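Local atomic coordinates of PKS_KS domain-containing protein (Photorhabdus luminescens subsp. laumondii, PDB entry 6SMO), a protein that probably acts as a 3-oxoacyl-[acyl-carrier-protein] synthase of the thiolase-like superfamily and binds a pentaoxo-dodecanal, a polyketide-like chain, in its pocket. Residues W48-H52 with N53-G57; K158-D161 with Y162-F165; M306-A309 with R310-M314. All coordinates share one frame; numbering follows the deposited sequence.

The three contacts follow one another along the chain without nesting or crossing, and each is local: its two segments are contiguous, so what closes is a turn of backbone and not a long loop. Interaction 1 ends helix 44-53 and leads into the loop before helix 63-68. Interaction 2 is a turn in the connection from helix 134-144 to helix 169-178, beside a neighbouring subunit. Interaction 3 lies within helix 306-319, packed on strands of the central sheet. The centres of interactions 1 and 2 are about 37 Å apart. Those of interactions 1 and 3 are about 30 Å apart. Interactions 2 and 3, their centres about 41 Å apart, lie on opposite sides of the chain's centre.

Interaction 1. Residues W48-H52 with N53-G57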
ATOM      1  N   TRP B  48     -27.342  -3.891  -1.530  1.00 36.87           N
ATOM      2  CA  TRP B  48     -27.702  -4.960  -2.503  1.00 36.85           C
ATOM      3  C   TRP B  48     -28.852  -4.497  -3.405  1.00 37.14           C
ATOM      4  O   TRP B  48     -28.722  -4.642  -4.638  1.00 37.43           O
ATOM      5  CB  TRP B  48     -28.061  -6.272  -1.793  1.00 36.52           C
ATOM      6  CG  TRP B  48     -28.582  -7.306  -2.742  1.00 36.09           C
ATOM      7  CD1 TRP B  48     -29.868  -7.747  -2.861  1.00 36.19           C
ATOM      8  CD2 TRP B  48     -27.829  -7.990  -3.760  1.00 35.44           C
ATOM      9  NE1 TRP B  48     -29.962  -8.675  -3.863  1.00 36.18           N
ATOM     10  CE2 TRP B  48     -28.728  -8.845  -4.433  1.00 35.63           C
ATOM     11  CE3 TRP B  48     -26.487  -7.973  -4.158  1.00 35.09           C
ATOM     12  CZ2 TRP B  48     -28.322  -9.673  -5.480  1.00 35.38           C
ATOM     13  CZ3 TRP B  48     -26.088  -8.792  -5.192  1.00 34.91           C
ATOM     14  CH2 TRP B  48     -26.995  -9.631  -5.843  1.00 34.94           C
ATOM     15  N   ASN B  49     -29.934  -3.986  -2.807  1.00 37.62           N
ATOM     16  CA  ASN B  49     -31.183  -3.577  -3.507  1.00 37.72           C
ATOM     17  C   ASN B  49     -30.849  -2.617  -4.655  1.00 37.28           C
ATOM     18  O   ASN B  49     -31.408  -2.801  -5.752  1.00 37.24           O
ATOM     19  CB  ASN B  49     -32.191  -2.937  -2.547  1.00 38.49           C
ATOM     20  CG  ASN B  49     -32.820  -3.929  -1.590  1.00 38.93           C
ATOM     21  OD1 ASN B  49     -32.939  -5.112  -1.900  1.00 39.30           O
ATOM     22  ND2 ASN B  49     -33.229  -3.455  -0.426  1.00 39.55           N
ATOM     23  N   ASN B  50     -29.972  -1.638  -4.408  1.00 36.72           N
ATOM     24  CA  ASN B  50     -29.632  -0.558  -5.372  1.00 37.03           C
ATOM     25  C   ASN B  50     -28.808  -1.136  -6.531  1.00 37.25           C
ATOM     26  O   ASN B  50     -29.131  -0.806  -7.690  1.00 37.98           O
ATOM     27  CB  ASN B  50     -28.933   0.617  -4.682  1.00 36.90           C
ATOM     28  CG  ASN B  50     -29.877   1.447  -3.837  1.00 37.07           C
ATOM     29  OD1 ASN B  50     -29.625   1.681  -2.658  1.00 36.92           O
ATOM     30  ND2 ASN B  50     -30.975   1.889  -4.428  1.00 37.58           N
ATOM     31  N   ILE B  51     -27.798  -1.967  -6.243  1.00 36.88           N
ATOM     32  CA  ILE B  51     -26.890  -2.549  -7.280  1.00 36.87           C
ATOM     33  C   ILE B  51     -27.642  -3.630  -8.069  1.00 36.85           C
ATOM     34  O   ILE B  51     -27.295  -3.835  -9.249  1.00 36.32           O
ATOM     35  CB  ILE B  51     -25.566  -3.075  -6.680  1.00 36.88           C
ATOM     36  CG1 ILE B  51     -25.762  -4.290  -5.768  1.00 36.96           C
ATOM     37  CG2 ILE B  51     -24.816  -1.953  -5.976  1.00 37.11           C
ATOM     38  CD1 ILE B  51     -24.500  -5.094  -5.548  1.00 36.85           C
ATOM     39  N   HIS B  52     -28.629  -4.286  -7.446  1.00 36.95           N
ATOM     40  CA  HIS B  52     -29.524  -5.286  -8.089  1.00 37.24           C
ATOM     41  C   HIS B  52     -30.301  -4.620  -9.231  1.00 38.17           C
ATOM     42  O   HIS B  52     -30.295  -5.170 -10.351  1.00 37.96           O
ATOM     43  CB  HIS B  52     -30.472  -5.911  -7.055  1.00 36.87           C
ATOM     44  CG  HIS B  52     -31.373  -6.956  -7.623  1.00 36.34           C
ATOM     45  ND1 HIS B  52     -32.570  -6.644  -8.236  1.00 36.51           N
ATOM     46  CD2 HIS B  52     -31.258  -8.300  -7.676  1.00 35.92           C
ATOM     47  CE1 HIS B  52     -33.154  -7.753  -8.642  1.00 36.46           C
ATOM     48  NE2 HIS B  52     -32.369  -8.783  -8.310  1.00 36.10           N
ATOM     49  N   ASN B  53     -30.930  -3.475  -8.946  1.00 39.13           N
ATOM     50  CA  ASN B  53     -31.817  -2.728  -9.881  1.00 40.38           C
ATOM     51  C   ASN B  53     -30.972  -1.944 -10.895  1.00 40.84           C
ATOM     52  O   ASN B  53     -31.528  -1.553 -11.939  1.00 41.26           O
ATOM     53  CB  ASN B  53     -32.766  -1.795  -9.126  1.00 41.08           C
ATOM     54  CG  ASN B  53     -33.601  -2.512  -8.084  1.00 41.32           C
ATOM     55  OD1 ASN B  53     -33.929  -3.686  -8.239  1.00 41.82           O
ATOM     56  ND2 ASN B  53     -33.947  -1.812  -7.015  1.00 41.42           N
ATOM     57  N   GLY B  54     -29.689  -1.714 -10.592  1.00 41.19           N
ATOM     58  CA  GLY B  54     -28.742  -0.990 -11.462  1.00 41.76           C
ATOM     59  C   GLY B  54     -28.844   0.514 -11.273  1.00 42.40           C
ATOM     60  O   GLY B  54     -28.740   1.242 -12.281  1.00 41.97           O
ATOM     61  N   LYS B  55     -29.043   0.964 -10.030  1.00 43.23           N
ATOM     62  CA  LYS B  55     -29.175   2.399  -9.666  1.00 44.11           C
ATOM     63  C   LYS B  55     -27.782   2.973  -9.389  1.00 43.87           C
ATOM     64  O   LYS B  55     -27.050   2.381  -8.571  1.00 43.14           O
ATOM     65  CB  LYS B  55     -30.084   2.576  -8.446  1.00 45.83           C
ATOM     66  CG  LYS B  55     -30.505   4.013  -8.168  1.00 47.60           C
ATOM     67  CD  LYS B  55     -31.409   4.166  -6.966  1.00 49.37           C
ATOM     68  CE  LYS B  55     -31.880   5.589  -6.761  1.00 50.85           C
ATOM     69  NZ  LYS B  55     -32.747   5.714  -5.565  1.00 51.95           N
ATOM     70  N   SER B  56     -27.439   4.082 -10.050  1.00 43.31           N
ATOM     71  CA  SER B  56     -26.158   4.814  -9.877  1.00 42.78           C
ATOM     72  C   SER B  56     -26.136   5.484  -8.499  1.00 42.87           C
ATOM     73  O   SER B  56     -27.170   6.064  -8.108  1.00 43.71           O
ATOM     74  CB  SER B  56     -25.952   5.821 -10.980  1.00 42.89           C
ATOM     75  OG  SER B  56     -24.698   6.474 -10.842  1.00 42.86           O
ATOM     76  N   GLY B  57     -25.004   5.385  -7.795  1.00 42.14           N
ATOM     77  CA  GLY B  57     -24.731   6.100  -6.532  1.00 41.68           C
ATOM     78  C   GLY B  57     -23.852   7.319  -6.760  1.00 41.18           C
ATOM     79  O   GLY B  57     -23.439   7.940  -5.761  1.00 41.23           O
TER
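W48-H52, near the C-terminal end of helix 44-53, closes on N53-G57 through two acceptor carbonyls. N53 N donates to N49 O at 3.3 Å, a regular i to i+4 bond. One residue on, N50 O takes two donors: a nearly straight bond from K55 N at 2.9 Å (N-H...O 171°) and a weak, bent one from G54 N at 3.1 Å. G54, the first residue to leave helical angles, has positive phi (84°).

The side chains follow this turn. H52 sends its CG anti to the backbone N (chi1 -178°), which lets ND1 reach N53 OD1 at 3.3 Å; the oxygen sits in the imidazole plane, whereas ND1 lies above the amide plane, the two planes being nearly perpendicular. Further along, the aliphatic chain of K55 is fully extended and runs beside the N50 side chain, both pointing the same way. The imidazole also stacks on the ring of Y390, and on the buried side of the helix W48 makes a cation-pi contact with K388 while I51 packs on A381 of helix 372-388.

The bond from K55 N back to N50 O, five residues earlier, together with a left-handed glycine in between, is the signature of a Schellman motif, here capping the C-terminal end of helix 44-53.

Interaction 2. Residues K158-D161 with Y162-F165; sequences KSED and YDSF
The ring of F165 turns its edge to the preceding turn: D161 O lies in the ring plane, 3.5 Å from F165 CD1, so the carbonyl meets the aromatic rim and not the pi cloud. Two carboxylates, of E160 and D163, also come close. The side chains of E160 and D163 lie side by side, pointing the same way, their carboxylate planes 64° apart, with E160 OE1 4.1 Å from D163 OD2. Two like charges so placed would be expected to repel mildly; D163 OD1 also has a long, weak ion pair with K205 of the neighbouring subunit.

The same D161 carbonyl accepts S164 N at 3.2 Å, with the donor well above the carbonyl plane, and CB of S164 comes within 3.3 Å of D161 O. A weaker step of the same kind joins D163 N to E160 O at 3.4 Å. The D161 carboxylate serves the start of the turn: with CG beside its own backbone N (chi1 -72°), OD2 reaches back to K158 N at 2.8 Å, approached from above the carboxylate plane, while OD1 forms a salt bridge with R143 of helix 134-144. Both oxygens of this buried acid are thus engaged.

F165 touches M137 of helix 134-144 and L197 of the neighbouring subunit, and Y162 packs on S202 of that subunit. Successive, mostly weak bonds from residue i+3 back to i, with helical backbone angles, are those of a 3-10-like turn. The link from D161 to K158 N resembles one half of a capping box at its start, in a connecting loop that helps build the interface between subunits.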
ATOM      1  N   LYS B 158      -2.063  21.313  16.746  1.00 70.17           N
ATOM      2  CA  LYS B 158      -2.803  20.742  17.904  1.00 71.40           C
ATOM      3  C   LYS B 158      -2.278  19.334  18.204  1.00 71.24           C
ATOM      4  O   LYS B 158      -1.628  18.738  17.322  1.00 70.81           O
ATOM      5  CB  LYS B 158      -4.309  20.714  17.621  1.00 72.09           C
ATOM      6  CG  LYS B 158      -5.004  22.067  17.685  1.00 73.30           C
ATOM      7  CD  LYS B 158      -5.205  22.574  19.097  1.00 74.08           C
ATOM      8  CE  LYS B 158      -5.885  23.924  19.151  1.00 75.01           C
ATOM      9  NZ  LYS B 158      -6.202  24.322  20.543  1.00 75.46           N
ATOM     10  N   SER B 159      -2.561  18.835  19.412  1.00 72.12           N
ATOM     11  CA  SER B 159      -2.212  17.469  19.889  1.00 72.57           C
ATOM     12  C   SER B 159      -2.985  16.417  19.082  1.00 71.41           C
ATOM     13  O   SER B 159      -2.436  15.316  18.870  1.00 70.64           O
ATOM     14  CB  SER B 159      -2.481  17.335  21.367  1.00 73.26           C
ATOM     15  OG  SER B 159      -2.084  16.059  21.844  1.00 73.34           O
ATOM     16  N   GLU B 160      -4.203  16.754  18.641  1.00 70.71           N
ATOM     17  CA  GLU B 160      -5.145  15.833  17.945  1.00 68.91           C
ATOM     18  C   GLU B 160      -4.690  15.587  16.498  1.00 66.79           C
ATOM     19  O   GLU B 160      -5.124  14.571  15.921  1.00 64.92           O
ATOM     20  CB  GLU B 160      -6.564  16.411  17.957  1.00 71.36           C
ATOM     21  CG  GLU B 160      -7.132  16.648  19.349  1.00 73.36           C
ATOM     22  CD  GLU B 160      -7.533  15.395  20.112  1.00 74.70           C
ATOM     23  OE1 GLU B 160      -6.645  14.569  20.402  1.00 76.25           O
ATOM     24  OE2 GLU B 160      -8.734  15.249  20.416  1.00 75.51           O
ATOM     25  N   ASP B 161      -3.856  16.472  15.938  1.00 64.60           N
ATOM     26  CA  ASP B 161      -3.449  16.473  14.504  1.00 63.05           C
ATOM     27  C   ASP B 161      -2.579  15.252  14.173  1.00 60.92           C
ATOM     28  O   ASP B 161      -2.590  14.838  12.997  1.00 59.26           O
ATOM     29  CB  ASP B 161      -2.703  17.758  14.133  1.00 62.58           C
ATOM     30  CG  ASP B 161      -3.583  18.993  14.061  1.00 63.05           C
ATOM     31  OD1 ASP B 161      -4.760  18.857  13.668  1.00 62.97           O
ATOM     32  OD2 ASP B 161      -3.084  20.085  14.396  1.00 62.92           O
ATOM     33  N   TYR B 162      -1.846  14.709  15.152  1.00 59.97           N
ATOM     34  CA  TYR B 162      -0.896  13.577  14.969  1.00 58.92           C
ATOM     35  C   TYR B 162      -1.648  12.304  14.554  1.00 57.54           C
ATOM     36  O   TYR B 162      -1.047  11.463  13.854  1.00 55.94           O
ATOM     37  CB  TYR B 162      -0.082  13.336  16.243  1.00 59.99           C
ATOM     38  CG  TYR B 162       1.036  12.336  16.081  1.00 60.85           C
ATOM     39  CD1 TYR B 162       2.228  12.692  15.469  1.00 61.36           C
ATOM     40  CD2 TYR B 162       0.903  11.031  16.529  1.00 60.96           C
ATOM     41  CE1 TYR B 162       3.259  11.780  15.309  1.00 61.82           C
ATOM     42  CE2 TYR B 162       1.925  10.107  16.378  1.00 61.49           C
ATOM     43  CZ  TYR B 162       3.108  10.482  15.766  1.00 61.88           C
ATOM     44  OH  TYR B 162       4.120   9.580  15.614  1.00 63.20           O
ATOM     45  N   ASP B 163      -2.914  12.171  14.968  1.00 56.24           N
ATOM     46  CA  ASP B 163      -3.782  10.994  14.690  1.00 55.65           C
ATOM     47  C   ASP B 163      -4.103  10.915  13.190  1.00 54.26           C
ATOM     48  O   ASP B 163      -4.364   9.794  12.710  1.00 54.40           O
ATOM     49  CB  ASP B 163      -5.065  11.040  15.525  1.00 56.43           C
ATOM     50  CG  ASP B 163      -4.835  11.004  17.027  1.00 57.01           C
ATOM     51  OD1 ASP B 163      -3.822  10.412  17.456  1.00 57.60           O
ATOM     52  OD2 ASP B 163      -5.670  11.573  17.759  1.00 57.05           O
ATOM     53  N   SER B 164      -4.092  12.052  12.484  1.00 52.44           N
ATOM     54  CA  SER B 164      -4.386  12.158  11.029  1.00 51.27           C
ATOM     55  C   SER B 164      -3.286  11.474  10.207  1.00 50.05           C
ATOM     56  O   SER B 164      -3.618  10.870   9.169  1.00 49.08           O
ATOM     57  CB  SER B 164      -4.561  13.597  10.612  1.00 51.62           C
ATOM     58  OG  SER B 164      -5.605  14.215  11.348  1.00 52.13           O
ATOM     59  N   PHE B 165      -2.029  11.565  10.653  1.00 49.76           N
ATOM     60  CA  PHE B 165      -0.833  11.028   9.948  1.00 49.23           C
ATOM     61  C   PHE B 165      -0.698   9.517  10.187  1.00 48.60           C
ATOM     62  O   PHE B 165       0.080   8.874   9.454  1.00 47.82           O
ATOM     63  CB  PHE B 165       0.426  11.786  10.375  1.00 49.34           C
ATOM     64  CG  PHE B 165       0.500  13.199   9.854  1.00 49.13           C
ATOM     65  CD1 PHE B 165      -0.134  14.238  10.521  1.00 49.48           C
ATOM     66  CD2 PHE B 165       1.194  13.491   8.689  1.00 49.25           C
ATOM     67  CE1 PHE B 165      -0.069  15.536  10.037  1.00 49.79           C
ATOM     68  CE2 PHE B 165       1.258  14.790   8.206  1.00 49.80           C
ATOM     69  CZ  PHE B 165       0.627  15.809   8.881  1.00 49.96           C
TER

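Interaction 3. Residues M306-A309 with R310-M314; sequences MAMA and RCIDM
M308 and I312, one turn apart on helix 306-319, meet where their side chains cross obliquely, M308 CG 4.1 Å from I312 CD1. The two leave the backbone differently. M308 has CG anti to its backbone N (chi1 174°) and then bends at the following two torsions, whereas I312 places CG1 beside its own N (chi1 -65°), so that this branch leans back along the helix over the M308 carbonyl. I312 CG1 is 3.3 Å from M308 O, and the same oxygen receives the backbone bond from I312 N at 3.0 Å.

Other side chains take up different faces of the turn. R310 CB lies 3.5 Å from A307 O. C311 CB lies 3.4 Å from M308 O. Regular backbone bonds set these spacings: R310 N to M306 O, C311 N to A307 O and D313 N to A309 O join I312 N to M308 O in an unbroken i to i+4 series.

Around the contact, M308 packs on H432 and V434 of strand 431-438, I312 on L422 and L424 of strand 420-427, and A309 against F349 of helix 337-350. R310 instead rests on V292 and touches N94 of a neighbouring subunit.

Chemically the helix is therefore amphipathic: the face carrying M308, A309 and I312 is held to the sheet and to helix 337-350 by apolar contact, while the carbonyls of 306-309 are met by the N-H groups of 310-313 and the charged R310 and D313 are partly exposed.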
ATOM      1  N   MET B 306      -0.538  -9.355 -20.044  1.00 46.70           N
ATOM      2  CA  MET B 306       0.145 -10.650 -19.773  1.00 46.95           C
ATOM      3  C   MET B 306       0.338 -10.833 -18.262  1.00 44.59           C
ATOM      4  O   MET B 306       0.169 -11.972 -17.785  1.00 44.38           O
ATOM      5  CB  MET B 306       1.509 -10.712 -20.470  1.00 48.67           C
ATOM      6  CG  MET B 306       1.419 -10.759 -21.984  1.00 51.34           C
ATOM      7  SD  MET B 306       0.808 -12.348 -22.605  1.00 54.23           S
ATOM      8  CE  MET B 306       1.019 -12.111 -24.369  1.00 54.99           C
ATOM      9  N   ALA B 307       0.687  -9.756 -17.548  1.00 42.35           N
ATOM     10  CA  ALA B 307       0.942  -9.748 -16.087  1.00 40.93           C
ATOM     11  C   ALA B 307      -0.330 -10.158 -15.334  1.00 39.42           C
ATOM     12  O   ALA B 307      -0.247 -11.076 -14.495  1.00 39.11           O
ATOM     13  CB  ALA B 307       1.426  -8.387 -15.650  1.00 40.92           C
ATOM     14  N   MET B 308      -1.456  -9.503 -15.636  1.00 38.15           N
ATOM     15  CA  MET B 308      -2.785  -9.778 -15.023  1.00 37.19           C
ATOM     16  C   MET B 308      -3.194 -11.227 -15.318  1.00 37.26           C
ATOM     17  O   MET B 308      -3.743 -11.875 -14.408  1.00 37.13           O
ATOM     18  CB  MET B 308      -3.851  -8.815 -15.561  1.00 36.77           C
ATOM     19  CG  MET B 308      -5.265  -9.122 -15.086  1.00 36.18           C
ATOM     20  SD  MET B 308      -5.423  -9.186 -13.281  1.00 35.61           S
ATOM     21  CE  MET B 308      -5.994  -7.523 -12.937  1.00 35.76           C
ATOM     22  N   ALA B 309      -2.933 -11.708 -16.539  1.00 37.79           N
ATOM     23  CA  ALA B 309      -3.232 -13.087 -16.997  1.00 38.05           C
ATOM     24  C   ALA B 309      -2.441 -14.100 -16.159  1.00 38.09           C
ATOM     25  O   ALA B 309      -3.014 -15.155 -15.822  1.00 38.37           O
ATOM     26  CB  ALA B 309      -2.924 -13.229 -18.468  1.00 38.31           C
ATOM     27  N   ARG B 310      -1.180 -13.790 -15.840  1.00 38.24           N
ATOM     28  CA  ARG B 310      -0.288 -14.656 -15.019  1.00 38.77           C
ATOM     29  C   ARG B 310      -0.801 -14.681 -13.573  1.00 38.56           C
ATOM     30  O   ARG B 310      -0.724 -15.753 -12.944  1.00 38.87           O
ATOM     31  CB  ARG B 310       1.167 -14.177 -15.081  1.00 39.20           C
ATOM     32  CG  ARG B 310       2.184 -15.278 -14.817  1.00 40.08           C
ATOM     33  CD  ARG B 310       3.630 -14.825 -14.906  1.00 40.81           C
ATOM     34  NE  ARG B 310       4.207 -14.526 -13.599  1.00 41.04           N
ATOM     35  CZ  ARG B 310       4.284 -13.318 -13.040  1.00 41.28           C
ATOM     36  NH1 ARG B 310       4.836 -13.185 -11.845  1.00 41.36           N
ATOM     37  NH2 ARG B 310       3.820 -12.247 -13.664  1.00 41.81           N
ATOM     38  N   CYS B 311      -1.307 -13.546 -13.077  1.00 38.26           N
ATOM     39  CA  CYS B 311      -1.855 -13.374 -11.702  1.00 38.26           C
ATOM     40  C   CYS B 311      -3.115 -14.232 -11.525  1.00 38.78           C
ATOM     41  O   CYS B 311      -3.250 -14.861 -10.457  1.00 38.97           O
ATOM     42  CB  CYS B 311      -2.175 -11.912 -11.411  1.00 37.73           C
ATOM     43  SG  CYS B 311      -2.412 -11.568  -9.649  1.00 37.17           S
ATOM     44  N   ILE B 312      -3.998 -14.248 -12.531  1.00 39.62           N
ATOM     45  CA  ILE B 312      -5.238 -15.084 -12.563  1.00 40.42           C
ATOM     46  C   ILE B 312      -4.832 -16.563 -12.514  1.00 41.06           C
ATOM     47  O   ILE B 312      -5.479 -17.328 -11.771  1.00 41.38           O
ATOM     48  CB  ILE B 312      -6.100 -14.772 -13.806  1.00 40.31           C
ATOM     49  CG1 ILE B 312      -6.641 -13.340 -13.791  1.00 40.34           C
ATOM     50  CG2 ILE B 312      -7.228 -15.784 -13.951  1.00 40.22           C
ATOM     51  CD1 ILE B 312      -7.036 -12.817 -15.154  1.00 40.31           C
ATOM     52  N   ASP B 313      -3.803 -16.937 -13.282  1.00 42.14           N
ATOM     53  CA  ASP B 313      -3.304 -18.333 -13.417  1.00 43.00           C
ATOM     54  C   ASP B 313      -2.770 -18.821 -12.064  1.00 42.86           C
ATOM     55  O   ASP B 313      -3.084 -19.969 -11.690  1.00 43.66           O
ATOM     56  CB  ASP B 313      -2.230 -18.434 -14.504  1.00 44.49           C
ATOM     57  CG  ASP B 313      -1.902 -19.861 -14.909  1.00 45.80           C
ATOM     58  OD1 ASP B 313      -2.838 -20.590 -15.294  1.00 47.88           O
ATOM     59  OD2 ASP B 313      -0.714 -20.234 -14.829  1.00 47.76           O
ATOM     60  N   MET B 314      -1.997 -17.984 -11.362  1.00 42.00           N
ATOM     61  CA  MET B 314      -1.345 -18.334 -10.070  1.00 41.83           C
ATOM     62  C   MET B 314      -2.394 -18.388  -8.951  1.00 39.98           C
ATOM     63  O   MET B 314      -2.206 -19.193  -8.019  1.00 40.18           O
ATOM     64  CB  MET B 314      -0.247 -17.330  -9.703  1.00 42.78           C
ATOM     65  CG  MET B 314       1.002 -17.471 -10.556  1.00 44.04           C
ATOM     66  SD  MET B 314       2.513 -16.969  -9.695  1.00 45.92           S
ATOM     67  CE  MET B 314       2.170 -15.234  -9.407  1.00 45.19           C
TER